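PDB 3LL7: putative methyltransferase from Porphyromonas gingivalis, which is of unproven function but probably acts as a methyltransferase, transferring methyl groups to a substrate not yet known. Local coordinates for residues V230-G235 and A260-L265; P285-I290 and R317-N322; Y293-H298 and G337-L342; K358-A363 and K389-T394. All coordinates share one frame; numbering follows the deposited sequence. Where two conformers were deposited one is given.

Contact 1 of 4, residues V230-G235 and A260-L265; sequences VVAAHG and AINLLL. With FMT (formic acid), chain E; FMT (formic acid), chain I.
Val230 to Ala232 pair in parallel with Ala260 to Asn262 near the middle of the chain, in the large mixed sheet. The axes of the short segments are inclined at 18°. Three backbone bonds join them: Ile261 N to Val230 O at 2.9 Å, Ala232 N to Ile261 O at 2.9 Å, and Leu263 N to Ala232 O at 2.7 Å. The first two donors meet their carbonyls almost head-on, whereas Leu263 N approaches 33° out of the plane of the Ala232 carbonyl. Val231, Ile261 and Leu263 share one face of the sheet, on which Tyr86 of helix 81-86 touches Val231 and Leu263. The Val231 methyls divide the work there. CG1, anti to the backbone N (chi1 -178°), meets Leu263 CD1 at 3.6 Å, while CG2 lies beside Ile261 CG2 at 4.1 Å, the two side chains pointing the same way. The strand order of the sheet up to this point is that of class I methyltransferases, with strand 225-233 antiparallel to strand 236-244; strand 258-263 adds a parallel neighbour beyond it. Ala232 and Asn262 occupy the opposite face, where Thr299 of helix 299-304 touches Ala232. Asn262 OD1 bends back toward the partner strand, 3.5 Å from Ala232 CB. A water also donates to OD1 at 2.6 Å; it gives its other bond to Leu263 O and accepts from Gly235 N, tying the two strand exits together. Asn262 also hydrogen-bonds two formic acid molecules, probably from the crystallisation liquor: its backbone N bonds one, and ND2 reaches O2 of the other at 2.9 Å.

Contact 2 of 4, residues P285-I290 and R317-N322; sequences PYTDSI and RKLHPN. With FMT (formic acid), chain J.
Thr287 and Lys318 supply the backbone link between loop 285-290 and segment 317-322: Thr287 N donates to Lys318 O at 3.2 Å, and Tyr286 CA makes a CA-H...O contact of 3.3 Å with the same oxygen. The oxygen thus bonds one loop residue and makes a weaker CA-H contact with its neighbour. Side-chain polar bonding centres on Thr287 OG1, which is anti to its own backbone N (chi1 -175°). It gives its proton to Ser289 O at 2.7 Å, in the carbonyl plane and on a lone pair, and accepts a weak bond from Arg317 NH2 at 2.8 Å, bent to 127° at the hydrogen. Arg317 crosses Thr287 at about a right angle, with Thr287 CB over one face of its guanidinium. The Lys318 chain runs the other way and curls at its end, where NZ donates to His320 O at 2.9 Å and also bonds Ser323 O and His324 ND1. Among apolar contacts, Tyr286 forms a CH-pi interaction with Pro321, less certain because it holds for one of two modelled conformers: CD stands 3.9 Å from the ring centroid, over the face but offset toward the rim. Leu319 CD1 meets Ile290 CD1 obliquely at 4.0 Å. Here a single bridge, backed by side chains, joins the irregular loop to strand 317-320, outermost in the seven-stranded sheet, in the ferredoxin-like part of the protein.

Contact 3 of 4, residues Y293-H298 and G337-L342; sequences YVYEPH and GRTFVL
Tyr293 to Pro297 run antiparallel to Gly337 to Val341, their segment axes 4.6 Å apart at closest approach, with hydrogen-bonded pairs at Val294-Phe340 and Glu296-Arg338 alternating with non-hydrogen-bonded ones. These are central strands of the seven-stranded sheet, and they join the ferredoxin-like sequence region to the THUMP-like one. Each hydrogen-bonded pair is closed by two backbone bonds. Val294 N reaches Phe340 O from 33° outside the carbonyl plane, whereas Phe340 N meets Val294 O nearly head-on at 2.7 Å. Gly337 adopts a positive phi (152°) accessible essentially to glycine alone, and its CA comes to 3.2 Å from Glu296 O. One face carries Tyr293, Tyr295, Thr339 and Val341. Thr339 CG2, anti to the backbone N, lies 3.4 Å from Tyr295 CE1, and the two side chains point the same way; the Tyr295 hydroxyl is hydrogen-bonded to Glu332 N and Ser328 OG. Tyr293 and Val341 repeat the side-by-side arrangement, with CE1 3.9 Å from CG2. Val294, Glu296, Arg338 and Phe340 make up the other face. Phe340 puts its rim atom CZ over the centre of one guanidinium face of Arg338, the ring steep to that plane rather than stacked on it. The Glu296 chain extends straight to the guanidinium edge, and OE2 makes a second salt bridge to Arg368; flanked by two arginines, the buried carboxylate would be expected to stay ionised. OE1 takes Arg338 NH2 on its syn lone pair at 2.7 Å, with NE adding a weak bond at 3.2 Å, the carboxylate and guanidinium planes being 26° apart.

Contact 4 of 4, residues K358-A363 and K389-T394; sequences KVVPQA and KTLMGT
Val360 directs its two methyls at different residues of strand 389-394. CG2, anti to the backbone N, rests against the lysine stem, 3.9 Å from Lys389 CG, and the two side chains slant across one another. CG1 sits between the backbone N and the carbonyl carbon (chi1 67°), which turns it to Leu391 CD1 at 4.2 Å; here valine and leucine slide past each other in opposite directions. One valine thus spans two side chains of the same strand, a methyl to each. Ala363 comes in with its CB toward the strand, 3.6 Å from Lys389 O and 4.3 Å from Leu391 CG. Its CA-H also faces Lys389 O, at 3.5 Å though well off line. Just beyond, strand 364-368 begins, and Ser364 pairs with Lys389 and Leu391 through the backbone, so the contact lies where the loop turns into the outermost strand at the THUMP-like end of the seven-stranded sheet. Met383 and Leu356 also touch the Leu391 side chain. The Lys389 ammonium group leaves the contact for a salt bridge with Glu343. No direct hydrogen bond spans the two segments; one water accepts from Lys389 N at 2.9 Å and donates to Gln362 O at 2.6 Å. The chemistry therefore implies a join made chiefly by dispersion and exclusion of solvent from aliphatic groups, with that water linking the two backbones where they do not bond directly.

Contacts 2, 3 and 4 all reach the seven-stranded sheet, whereas contact 1 belongs to the methyltransferase-like one. Contact 3 is the middle term: its centre lies about 14 Å from that of contact 2, 15 Å from contact 4 and 17 Å from contact 1. Ile290 CG2 packs on Leu342 CD2 at 3.5 Å, and Phe340 and Glu296 touch Thr390 and Met392 (a selenomethionine) of contact 4. Contacts 1 and 3 touch where Asn262 CB approaches His298 CD2 at 3.4 Å, just past the end of strand 293-297. Formic acid lies beside both residues, but no active site can be assigned from it. The segments of contacts 2 and 3 alternate along the chain.

Contact 1 of 4, residues V230-G235 and A260-L265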
loop_
_atom_site.group_PDB
_atom_site.type_symbol
_atom_site.label_atom_id
_atom_site.label_comp_id
_atom_site.label_asym_id
_atom_site.label_seq_id
_atom_site.Cartn_x
_atom_site.Cartn_y
_atom_site.Cartn_z
ATOM N N VAL A 230 -7.912 0.269 -4.237
ATOM C CA VAL A 230 -7.384 0.827 -2.991
ATOM C C VAL A 230 -6.788 -0.339 -2.235
ATOM O O VAL A 230 -7.516 -1.294 -1.877
ATOM C CB VAL A 230 -8.492 1.502 -2.139
ATOM C CG1 VAL A 230 -7.904 2.023 -0.813
ATOM C CG2 VAL A 230 -9.158 2.610 -2.951
ATOM N N VAL A 231 -5.465 -0.345 -2.104
ATOM C CA VAL A 231 -4.795 -1.573 -1.620
ATOM C C VAL A 231 -4.193 -1.382 -0.228
ATOM O O VAL A 231 -3.258 -0.573 -0.049
ATOM C CB VAL A 231 -3.692 -2.029 -2.620
ATOM C CG1 VAL A 231 -3.021 -3.325 -2.150
ATOM C CG2 VAL A 231 -4.285 -2.203 -4.050
ATOM N N ALA A 232 -4.713 -2.123 0.745
ATOM C CA ALA A 232 -4.144 -2.115 2.088
ATOM C C ALA A 232 -3.325 -3.396 2.342
ATOM O O ALA A 232 -3.639 -4.458 1.780
ATOM C CB ALA A 232 -5.231 -1.971 3.132
ATOM N N ALA A 233 -2.277 -3.249 3.152
ATOM C CA ALA A 233 -1.414 -4.342 3.658
ATOM C C ALA A 233 -0.896 -3.920 5.029
ATOM O O ALA A 233 -0.673 -2.729 5.278
ATOM C CB ALA A 233 -0.252 -4.600 2.707
ATOM N N HIS A 234 -0.692 -4.881 5.929
ATOM C CA HIS A 234 -0.154 -4.585 7.275
ATOM C C HIS A 234 -1.048 -3.621 8.074
ATOM O O HIS A 234 -0.562 -2.839 8.894
ATOM C CB HIS A 234 1.282 -4.043 7.187
ATOM C CG HIS A 234 2.197 -4.895 6.359
ATOM N ND1 HIS A 234 2.688 -6.106 6.800
ATOM C CD2 HIS A 234 2.696 -4.717 5.113
ATOM C CE1 HIS A 234 3.454 -6.638 5.863
ATOM N NE2 HIS A 234 3.468 -5.819 4.825
ATOM N N GLY A 235 -2.351 -3.675 7.811
ATOM C CA GLY A 235 -3.310 -2.822 8.494
ATOM C C GLY A 235 -3.501 -1.405 7.970
ATOM O O GLY A 235 -4.212 -0.626 8.602
ATOM N N ALA A 260 -11.697 -2.346 -3.256
ATOM C CA ALA A 260 -11.109 -2.104 -1.943
ATOM C C ALA A 260 -10.618 -3.425 -1.449
ATOM O O ALA A 260 -11.399 -4.386 -1.338
ATOM C CB ALA A 260 -12.159 -1.483 -0.970
ATOM N N ILE A 261 -9.316 -3.512 -1.183
ATOM C CA ILE A 261 -8.796 -4.813 -0.790
ATOM C C ILE A 261 -7.830 -4.713 0.365
ATOM O O ILE A 261 -7.024 -3.793 0.425
ATOM C CB ILE A 261 -8.211 -5.584 -1.962
ATOM C CG1 ILE A 261 -8.072 -7.098 -1.584
ATOM C CG2 ILE A 261 -6.936 -4.934 -2.438
ATOM C CD1 ILE A 261 -8.101 -8.054 -2.790
ATOM N N ASN A 262 -7.934 -5.661 1.282
ATOM C CA ASN A 262 -7.077 -5.674 2.440
ATOM C C ASN A 262 -6.271 -6.942 2.353
ATOM O O ASN A 262 -6.799 -8.003 2.635
ATOM C CB ASN A 262 -7.923 -5.644 3.738
ATOM C CG ASN A 262 -7.086 -5.485 4.985
ATOM O OD1 ASN A 262 -6.095 -4.763 4.987
ATOM N ND2 ASN A 262 -7.488 -6.164 6.079
ATOM N N LEU A 263 -5.002 -6.837 1.951
ATOM C CA LEU A 263 -4.148 -8.029 1.768
ATOM C C LEU A 263 -3.732 -8.634 3.107
ATOM O O LEU A 263 -3.318 -7.909 4.006
ATOM C CB LEU A 263 -2.911 -7.695 0.917
ATOM C CG LEU A 263 -3.253 -7.068 -0.432
ATOM C CD1 LEU A 263 -1.990 -6.626 -1.191
ATOM C CD2 LEU A 263 -4.148 -7.995 -1.274
ATOM N N LEU A 264 -3.859 -9.959 3.221
ATOM C CA LEU A 264 -3.612 -10.686 4.481
ATOM C C LEU A 264 -2.720 -11.908 4.315
ATOM O O LEU A 264 -2.373 -12.295 3.198
ATOM C CB LEU A 264 -4.932 -11.122 5.140
ATOM C CG LEU A 264 -5.913 -10.057 5.640
ATOM C CD1 LEU A 264 -7.184 -10.710 6.202
ATOM C CD2 LEU A 264 -5.273 -9.116 6.668
ATOM N N LEU A 265 -2.361 -12.511 5.446
ATOM C CA LEU A 265 -1.471 -13.671 5.487
ATOM C C LEU A 265 -2.135 -14.949 4.950
ATOM O O LEU A 265 -2.550 -15.824 5.726
ATOM C CB LEU A 265 -0.947 -13.878 6.904
HETATM C C FMT E . -11.568 -6.979 1.648
HETATM O O1 FMT E . -12.292 -6.160 1.047
HETATM O O2 FMT E . -10.472 -7.424 1.262
HETATM C C FMT I . -10.154 -8.285 5.816
HETATM O O1 FMT I . -11.261 -8.492 5.320
HETATM O O2 FMT I . -9.984 -7.513 6.755
HETATM O O HOH W 1 -3.724 -5.373 5.918
#

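Contact 2 of 4, residues P285-I290 and R317-N322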
loop_
_atom_site.group_PDB
_atom_site.type_symbol
_atom_site.label_atom_id
_atom_site.label_comp_id
_atom_site.label_asym_id
_atom_site.label_seq_id
_atom_site.Cartn_x
_atom_site.Cartn_y
_atom_site.Cartn_z
ATOM N N PRO A 285 -30.789 2.946 6.592
ATOM C CA PRO A 285 -31.240 3.145 7.932
ATOM C C PRO A 285 -30.019 3.475 8.750
ATOM O O PRO A 285 -28.917 2.967 8.483
ATOM C CB PRO A 285 -31.816 1.779 8.352
ATOM C CG PRO A 285 -31.346 0.787 7.387
ATOM C CD PRO A 285 -30.627 1.510 6.265
ATOM N N TYR A 286 -30.199 4.372 9.691
ATOM C CA TYR A 286 -29.212 4.580 10.719
ATOM C C TYR A 286 -29.904 4.228 12.006
ATOM O O TYR A 286 -31.092 4.499 12.190
ATOM C CB TYR A 286 -28.690 6.016 10.697
ATOM C CG TYR A 286 -27.850 6.267 9.466
ATOM C CD1 TYR A 286 -26.505 5.913 9.439
ATOM C CD2 TYR A 286 -28.406 6.814 8.322
ATOM C CE1 TYR A 286 -25.731 6.107 8.316
ATOM C CE2 TYR A 286 -27.644 7.006 7.180
ATOM C CZ TYR A 286 -26.300 6.663 7.188
ATOM O OH TYR A 286 -25.527 6.842 6.071
ATOM N N THR A 287 -29.171 3.585 12.892
ATOM C CA THR A 287 -29.761 3.018 14.084
ATOM C C THR A 287 -29.434 3.799 15.361
ATOM O O THR A 287 -28.293 4.233 15.567
ATOM C CB THR A 287 -29.409 1.512 14.214
ATOM O OG1 THR A 287 -30.108 0.976 15.345
ATOM C CG2 THR A 287 -27.870 1.267 14.373
ATOM N N ASP A 288 -30.457 3.986 16.187
ATOM C CA ASP A 288 -30.303 4.603 17.482
ATOM C C ASP A 288 -29.811 3.591 18.491
ATOM O O ASP A 288 -29.328 3.963 19.576
ATOM C CB ASP A 288 -31.642 5.155 17.971
ATOM C CG ASP A 288 -32.038 6.424 17.269
ATOM O OD1 ASP A 288 -31.156 7.049 16.672
ATOM O OD2 ASP A 288 -33.230 6.808 17.317
ATOM N N SER A 289 -29.945 2.308 18.136
ATOM C CA SER A 289 -29.684 1.223 19.078
ATOM C C SER A 289 -28.693 0.210 18.511
ATOM O O SER A 289 -28.560 0.042 17.285
ATOM C CB SER A 289 -30.995 0.528 19.487
ATOM O OG SER A 289 -31.621 -0.009 18.335
ATOM N N ILE A 290 -27.987 -0.453 19.421
ATOM C CA ILE A 290 -26.945 -1.394 19.039
ATOM C C ILE A 290 -27.526 -2.787 18.980
ATOM O O ILE A 290 -28.433 -3.117 19.745
ATOM C CB ILE A 290 -25.709 -1.295 20.025
ATOM C CG1 ILE A 290 -24.396 -1.792 19.377
ATOM C CG2 ILE A 290 -25.973 -2.024 21.324
ATOM C CD1 ILE A 290 -23.901 -0.922 18.175
ATOM N N ARG A 317 -26.899 -2.465 9.621
ATOM C CA ARG A 317 -27.337 -1.117 9.955
ATOM C C ARG A 317 -26.093 -0.314 10.318
ATOM O O ARG A 317 -25.196 -0.843 10.972
ATOM C CB ARG A 317 -28.282 -1.160 11.178
ATOM C CG ARG A 317 -29.655 -1.783 10.836
ATOM C CD ARG A 317 -30.319 -2.399 12.034
ATOM N NE ARG A 317 -30.883 -1.451 13.004
ATOM C CZ ARG A 317 -31.888 -0.592 12.776
ATOM N NH1 ARG A 317 -32.432 -0.466 11.565
ATOM N NH2 ARG A 317 -32.339 0.171 13.772
ATOM N N LYS A 318 -26.023 0.938 9.882
ATOM C CA LYS A 318 -24.851 1.773 10.179
ATOM C C LYS A 318 -25.228 2.664 11.356
ATOM O O LYS A 318 -26.394 3.035 11.493
ATOM C CB LYS A 318 -24.479 2.621 8.968
ATOM C CG LYS A 318 -23.139 3.320 9.104
ATOM C CD LYS A 318 -22.630 3.710 7.676
ATOM C CE LYS A 318 -21.195 4.256 7.730
ATOM N NZ LYS A 318 -21.151 5.629 8.233
ATOM N N LEU A 319 -24.272 2.991 12.227
ATOM C CA LEU A 319 -24.606 3.759 13.428
ATOM C C LEU A 319 -24.997 5.218 13.151
ATOM O O LEU A 319 -25.922 5.731 13.756
ATOM C CB LEU A 319 -23.442 3.690 14.421
ATOM C CG LEU A 319 -23.479 2.470 15.352
ATOM C CD1 LEU A 319 -23.775 1.136 14.725
ATOM C CD2 LEU A 319 -22.177 2.398 16.249
ATOM N N HIS A 320 -24.287 5.866 12.229
ATOM C CA HIS A 320 -24.421 7.296 11.986
ATOM C C HIS A 320 -23.655 7.547 10.682
ATOM O O HIS A 320 -22.718 6.803 10.372
ATOM C CB HIS A 320 -23.752 8.072 13.148
ATOM C CG HIS A 320 -23.904 9.570 13.094
ATOM N ND1 HIS A 320 -23.125 10.374 12.287
ATOM C CD2 HIS A 320 -24.708 10.409 13.790
ATOM C CE1 HIS A 320 -23.459 11.640 12.470
ATOM N NE2 HIS A 320 -24.422 11.689 13.381
ATOM N N PRO A 321 -24.039 8.578 9.910
ATOM C CA PRO A 321 -23.282 8.854 8.662
ATOM C C PRO A 321 -21.800 9.066 8.881
ATOM O O PRO A 321 -20.993 8.726 8.001
ATOM C CB PRO A 321 -23.893 10.165 8.143
ATOM C CG PRO A 321 -25.320 10.177 8.710
ATOM C CD PRO A 321 -25.216 9.457 10.067
ATOM N N ASN A 322 -21.437 9.661 10.028
ATOM C CA ASN A 322 -20.000 9.849 10.356
ATOM C C ASN A 322 -19.378 8.769 11.298
ATOM O O ASN A 322 -18.164 8.830 11.575
ATOM C CB ASN A 322 -19.777 11.236 10.926
ATOM C CG ASN A 322 -20.162 12.349 9.908
ATOM O OD1 ASN A 322 -19.962 12.187 8.709
ATOM N ND2 ASN A 322 -20.710 13.434 10.388
HETATM C C FMT J . -21.477 13.869 14.341
HETATM O O1 FMT J . -21.571 13.117 15.314
HETATM O O2 FMT J . -20.648 13.739 13.436
#

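Contact 3 of 4, residues Y293-H298 and G337-L342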
loop_
_atom_site.group_PDB
_atom_site.type_symbol
_atom_site.label_atom_id
_atom_site.label_comp_id
_atom_site.label_asym_id
_atom_site.label_seq_id
_atom_site.Cartn_x
_atom_site.Cartn_y
_atom_site.Cartn_z
ATOM N N TYR A 293 -24.132 -8.052 17.007
ATOM C CA TYR A 293 -22.832 -8.008 16.314
ATOM C C TYR A 293 -22.444 -6.599 15.898
ATOM O O TYR A 293 -23.287 -5.779 15.485
ATOM C CB TYR A 293 -22.853 -8.990 15.108
ATOM C CG TYR A 293 -23.020 -10.426 15.573
ATOM C CD1 TYR A 293 -21.938 -11.126 16.093
ATOM C CD2 TYR A 293 -24.272 -11.082 15.511
ATOM C CE1 TYR A 293 -22.080 -12.456 16.552
ATOM C CE2 TYR A 293 -24.421 -12.425 15.968
ATOM C CZ TYR A 293 -23.318 -13.089 16.469
ATOM O OH TYR A 293 -23.431 -14.394 16.926
ATOM N N VAL A 294 -21.153 -6.306 16.057
ATOM C CA VAL A 294 -20.606 -5.019 15.688
ATOM C C VAL A 294 -19.463 -5.197 14.696
ATOM O O VAL A 294 -18.605 -6.054 14.886
ATOM C CB VAL A 294 -20.191 -4.196 16.952
ATOM C CG1 VAL A 294 -19.582 -2.881 16.558
ATOM C CG2 VAL A 294 -21.432 -3.935 17.799
ATOM N N TYR A 295 -19.474 -4.379 13.643
ATOM C CA TYR A 295 -18.540 -4.546 12.521
ATOM C C TYR A 295 -17.752 -3.284 12.239
ATOM O O TYR A 295 -18.331 -2.205 12.080
ATOM C CB TYR A 295 -19.317 -4.863 11.260
ATOM C CG TYR A 295 -20.190 -6.104 11.392
ATOM C CD1 TYR A 295 -19.697 -7.353 11.077
ATOM C CD2 TYR A 295 -21.529 -6.001 11.859
ATOM C CE1 TYR A 295 -20.525 -8.504 11.192
ATOM C CE2 TYR A 295 -22.337 -7.105 11.984
ATOM C CZ TYR A 295 -21.847 -8.359 11.631
ATOM O OH TYR A 295 -22.663 -9.465 11.757
ATOM N N GLU A 296 -16.429 -3.438 12.175
ATOM C CA GLU A 296 -15.540 -2.275 11.891
ATOM C C GLU A 296 -14.800 -2.493 10.568
ATOM O O GLU A 296 -13.979 -3.410 10.475
ATOM C CB GLU A 296 -14.485 -2.075 13.008
ATOM C CG GLU A 296 -13.689 -0.759 12.842
ATOM C CD GLU A 296 -12.607 -0.563 13.922
ATOM O OE1 GLU A 296 -12.191 -1.543 14.564
ATOM O OE2 GLU A 296 -12.172 0.591 14.129
ATOM N N PRO A 297 -15.055 -1.638 9.566
ATOM C CA PRO A 297 -14.475 -1.865 8.219
ATOM C C PRO A 297 -12.969 -1.575 8.209
ATOM O O PRO A 297 -12.479 -0.693 8.966
ATOM C CB PRO A 297 -15.216 -0.847 7.330
ATOM C CG PRO A 297 -15.556 0.249 8.260
ATOM C CD PRO A 297 -15.960 -0.486 9.573
ATOM N N HIS A 298 -12.255 -2.302 7.347
ATOM C CA HIS A 298 -10.800 -2.113 7.212
ATOM C C HIS A 298 -10.443 -0.792 6.527
ATOM O O HIS A 298 -11.311 -0.090 5.990
ATOM C CB HIS A 298 -10.121 -3.322 6.578
ATOM C CG HIS A 298 -10.589 -3.654 5.192
ATOM N ND1 HIS A 298 -10.461 -2.791 4.123
ATOM C CD2 HIS A 298 -11.114 -4.796 4.691
ATOM C CE1 HIS A 298 -10.915 -3.381 3.027
ATOM N NE2 HIS A 298 -11.312 -4.599 3.347
ATOM N N GLY A 337 -13.327 -6.557 7.593
ATOM C CA GLY A 337 -12.777 -5.781 8.691
ATOM C C GLY A 337 -12.854 -6.650 9.911
ATOM O O GLY A 337 -12.580 -7.854 9.836
ATOM N N ARG A 338 -13.186 -6.055 11.046
ATOM C CA ARG A 338 -13.198 -6.810 12.295
ATOM C C ARG A 338 -14.650 -7.008 12.692
ATOM O O ARG A 338 -15.465 -6.127 12.477
ATOM C CB ARG A 338 -12.481 -6.016 13.390
ATOM C CG ARG A 338 -11.011 -5.919 13.098
ATOM C CD ARG A 338 -10.249 -5.549 14.272
ATOM N NE ARG A 338 -10.444 -4.168 14.647
ATOM C CZ ARG A 338 -9.914 -3.655 15.749
ATOM N NH1 ARG A 338 -9.173 -4.432 16.540
ATOM N NH2 ARG A 338 -10.112 -2.378 16.066
ATOM N N THR A 339 -14.961 -8.166 13.248
ATOM C CA THR A 339 -16.299 -8.436 13.762
ATOM C C THR A 339 -16.243 -8.713 15.269
ATOM O O THR A 339 -15.386 -9.457 15.751
ATOM C CB THR A 339 -16.943 -9.667 13.066
ATOM O OG1 THR A 339 -16.886 -9.475 11.648
ATOM C CG2 THR A 339 -18.405 -9.815 13.512
ATOM N N PHE A 340 -17.191 -8.122 15.983
ATOM C CA PHE A 340 -17.244 -8.183 17.439
ATOM C C PHE A 340 -18.628 -8.622 17.897
ATOM O O PHE A 340 -19.630 -8.414 17.206
ATOM C CB PHE A 340 -16.998 -6.811 18.074
ATOM C CG PHE A 340 -15.683 -6.157 17.701
ATOM C CD1 PHE A 340 -14.547 -6.347 18.489
ATOM C CD2 PHE A 340 -15.608 -5.290 16.601
ATOM C CE1 PHE A 340 -13.325 -5.702 18.183
ATOM C CE2 PHE A 340 -14.405 -4.619 16.284
ATOM C CZ PHE A 340 -13.254 -4.828 17.058
ATOM N N VAL A 341 -18.665 -9.177 19.100
ATOM C CA VAL A 341 -19.911 -9.375 19.819
ATOM C C VAL A 341 -20.039 -8.289 20.837
ATOM O O VAL A 341 -19.105 -8.012 21.606
ATOM C CB VAL A 341 -19.944 -10.695 20.561
ATOM C CG1 VAL A 341 -21.305 -10.832 21.290
ATOM C CG2 VAL A 341 -19.716 -11.849 19.574
ATOM N N LEU A 342 -21.201 -7.661 20.844
ATOM C CA LEU A 342 -21.486 -6.574 21.801
ATOM C C LEU A 342 -21.683 -7.163 23.215
ATOM O O LEU A 342 -22.512 -8.055 23.395
ATOM C CB LEU A 342 -22.763 -5.837 21.400
ATOM C CG LEU A 342 -22.903 -4.703 22.437
ATOM C CD1 LEU A 342 -22.220 -3.351 22.092
ATOM C CD2 LEU A 342 -24.261 -4.561 23.058
#

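Contact 4 of 4, residues K358-A363 and K389-T394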
loop_
_atom_site.group_PDB
_atom_site.type_symbol
_atom_site.label_atom_id
_atom_site.label_comp_id
_atom_site.label_asym_id
_atom_site.label_seq_id
_atom_site.Cartn_x
_atom_site.Cartn_y
_atom_site.Cartn_z
ATOM N N LYS A 358 -14.157 -0.369 36.275
ATOM C CA LYS A 358 -15.100 -1.304 36.900
ATOM C C LYS A 358 -15.639 -2.336 35.907
ATOM O O LYS A 358 -15.963 -3.452 36.302
ATOM C CB LYS A 358 -16.295 -0.561 37.509
ATOM C CG LYS A 358 -15.895 0.388 38.640
ATOM C CD LYS A 358 -17.095 0.882 39.384
ATOM C CE LYS A 358 -18.138 1.505 38.506
ATOM N NZ LYS A 358 -19.374 1.692 39.365
ATOM N N VAL A 359 -15.719 -1.970 34.635
ATOM C CA VAL A 359 -16.390 -2.847 33.675
ATOM C C VAL A 359 -15.506 -3.921 33.057
ATOM O O VAL A 359 -15.990 -5.001 32.729
ATOM C CB VAL A 359 -17.136 -2.077 32.605
ATOM C CG1 VAL A 359 -18.156 -1.181 33.269
ATOM C CG2 VAL A 359 -16.190 -1.293 31.684
ATOM N N VAL A 360 -14.219 -3.621 32.917
ATOM C CA VAL A 360 -13.289 -4.557 32.299
ATOM C C VAL A 360 -11.882 -4.372 32.885
ATOM O O VAL A 360 -11.503 -3.248 33.183
ATOM C CB VAL A 360 -13.340 -4.391 30.755
ATOM C CG1 VAL A 360 -12.795 -3.050 30.311
ATOM C CG2 VAL A 360 -12.720 -5.603 30.043
ATOM N N PRO A 361 -11.120 -5.468 33.065
ATOM C CA PRO A 361 -9.813 -5.275 33.717
ATOM C C PRO A 361 -8.764 -4.582 32.839
ATOM O O PRO A 361 -7.854 -3.932 33.360
ATOM C CB PRO A 361 -9.371 -6.693 34.091
ATOM C CG PRO A 361 -10.193 -7.601 33.316
ATOM C CD PRO A 361 -11.446 -6.894 32.862
ATOM N N GLN A 362 -8.907 -4.706 31.513
ATOM C CA GLN A 362 -7.959 -4.143 30.550
ATOM C C GLN A 362 -8.628 -4.236 29.171
ATOM O O GLN A 362 -9.541 -5.055 28.992
ATOM C CB GLN A 362 -6.638 -4.947 30.548
ATOM C CG GLN A 362 -6.866 -6.440 30.233
ATOM C CD GLN A 362 -5.610 -7.303 30.266
ATOM O OE1 GLN A 362 -4.476 -6.834 30.087
ATOM N NE2 GLN A 362 -5.813 -8.573 30.517
ATOM N N ALA A 363 -8.193 -3.419 28.219
ATOM C CA ALA A 363 -8.798 -3.424 26.879
ATOM C C ALA A 363 -7.987 -2.676 25.845
ATOM O O ALA A 363 -7.256 -1.769 26.170
ATOM C CB ALA A 363 -10.218 -2.819 26.920
ATOM N N LYS A 389 -10.570 -7.855 24.916
ATOM C CA LYS A 389 -11.739 -6.991 24.754
ATOM C C LYS A 389 -11.348 -5.653 24.140
ATOM O O LYS A 389 -10.192 -5.227 24.229
ATOM C CB LYS A 389 -12.401 -6.719 26.115
ATOM C CG LYS A 389 -12.752 -7.953 26.967
ATOM C CD LYS A 389 -13.769 -8.850 26.313
ATOM C CE LYS A 389 -14.171 -10.040 27.226
ATOM N NZ LYS A 389 -15.086 -9.654 28.338
ATOM N N THR A 390 -12.328 -4.963 23.573
ATOM C CA THR A 390 -12.140 -3.629 23.016
ATOM C C THR A 390 -13.203 -2.693 23.572
ATOM O O THR A 390 -14.382 -3.055 23.621
ATOM C CB THR A 390 -12.252 -3.663 21.492
ATOM O OG1 THR A 390 -11.184 -4.457 20.974
ATOM C CG2 THR A 390 -12.175 -2.247 20.863
ATOM N N LEU A 391 -12.777 -1.483 23.977
ATOM C CA LEU A 391 -13.721 -0.406 24.295
ATOM C C LEU A 391 -13.749 0.503 23.082
ATOM O O LEU A 391 -12.689 0.932 22.613
ATOM C CB LEU A 391 -13.280 0.352 25.543
ATOM C CG LEU A 391 -13.668 -0.232 26.898
ATOM C CD1 LEU A 391 -12.835 0.448 28.035
ATOM C CD2 LEU A 391 -15.202 -0.026 27.079
HETATM N N MSE A 392 -14.946 0.759 22.557
HETATM C CA MSE A 392 -15.119 1.514 21.311
HETATM C C MSE A 392 -15.933 2.777 21.580
HETATM O O MSE A 392 -17.098 2.718 22.005
HETATM C CB MSE A 392 -15.836 0.641 20.241
HETATM C CG MSE A 392 -16.301 1.440 18.995
HETATM SE SE MSE A 392 -14.831 1.845 17.815
HETATM C CE MSE A 392 -14.416 0.076 17.199
ATOM N N GLY A 393 -15.360 3.937 21.322
ATOM C CA GLY A 393 -16.150 5.179 21.478
ATOM C C GLY A 393 -16.773 5.509 20.131
ATOM O O GLY A 393 -16.080 5.515 19.132
ATOM N N THR A 394 -18.066 5.805 20.114
ATOM C CA THR A 394 -18.760 6.080 18.861
ATOM C C THR A 394 -20.025 6.880 19.140
ATOM O O THR A 394 -20.278 7.245 20.301
ATOM C CB THR A 394 -19.019 4.759 18.071
ATOM O OG1 THR A 394 -19.440 5.052 16.717
ATOM C CG2 THR A 394 -20.041 3.880 18.768
HETATM O O HOH W 2 -9.537 -7.235 27.514
#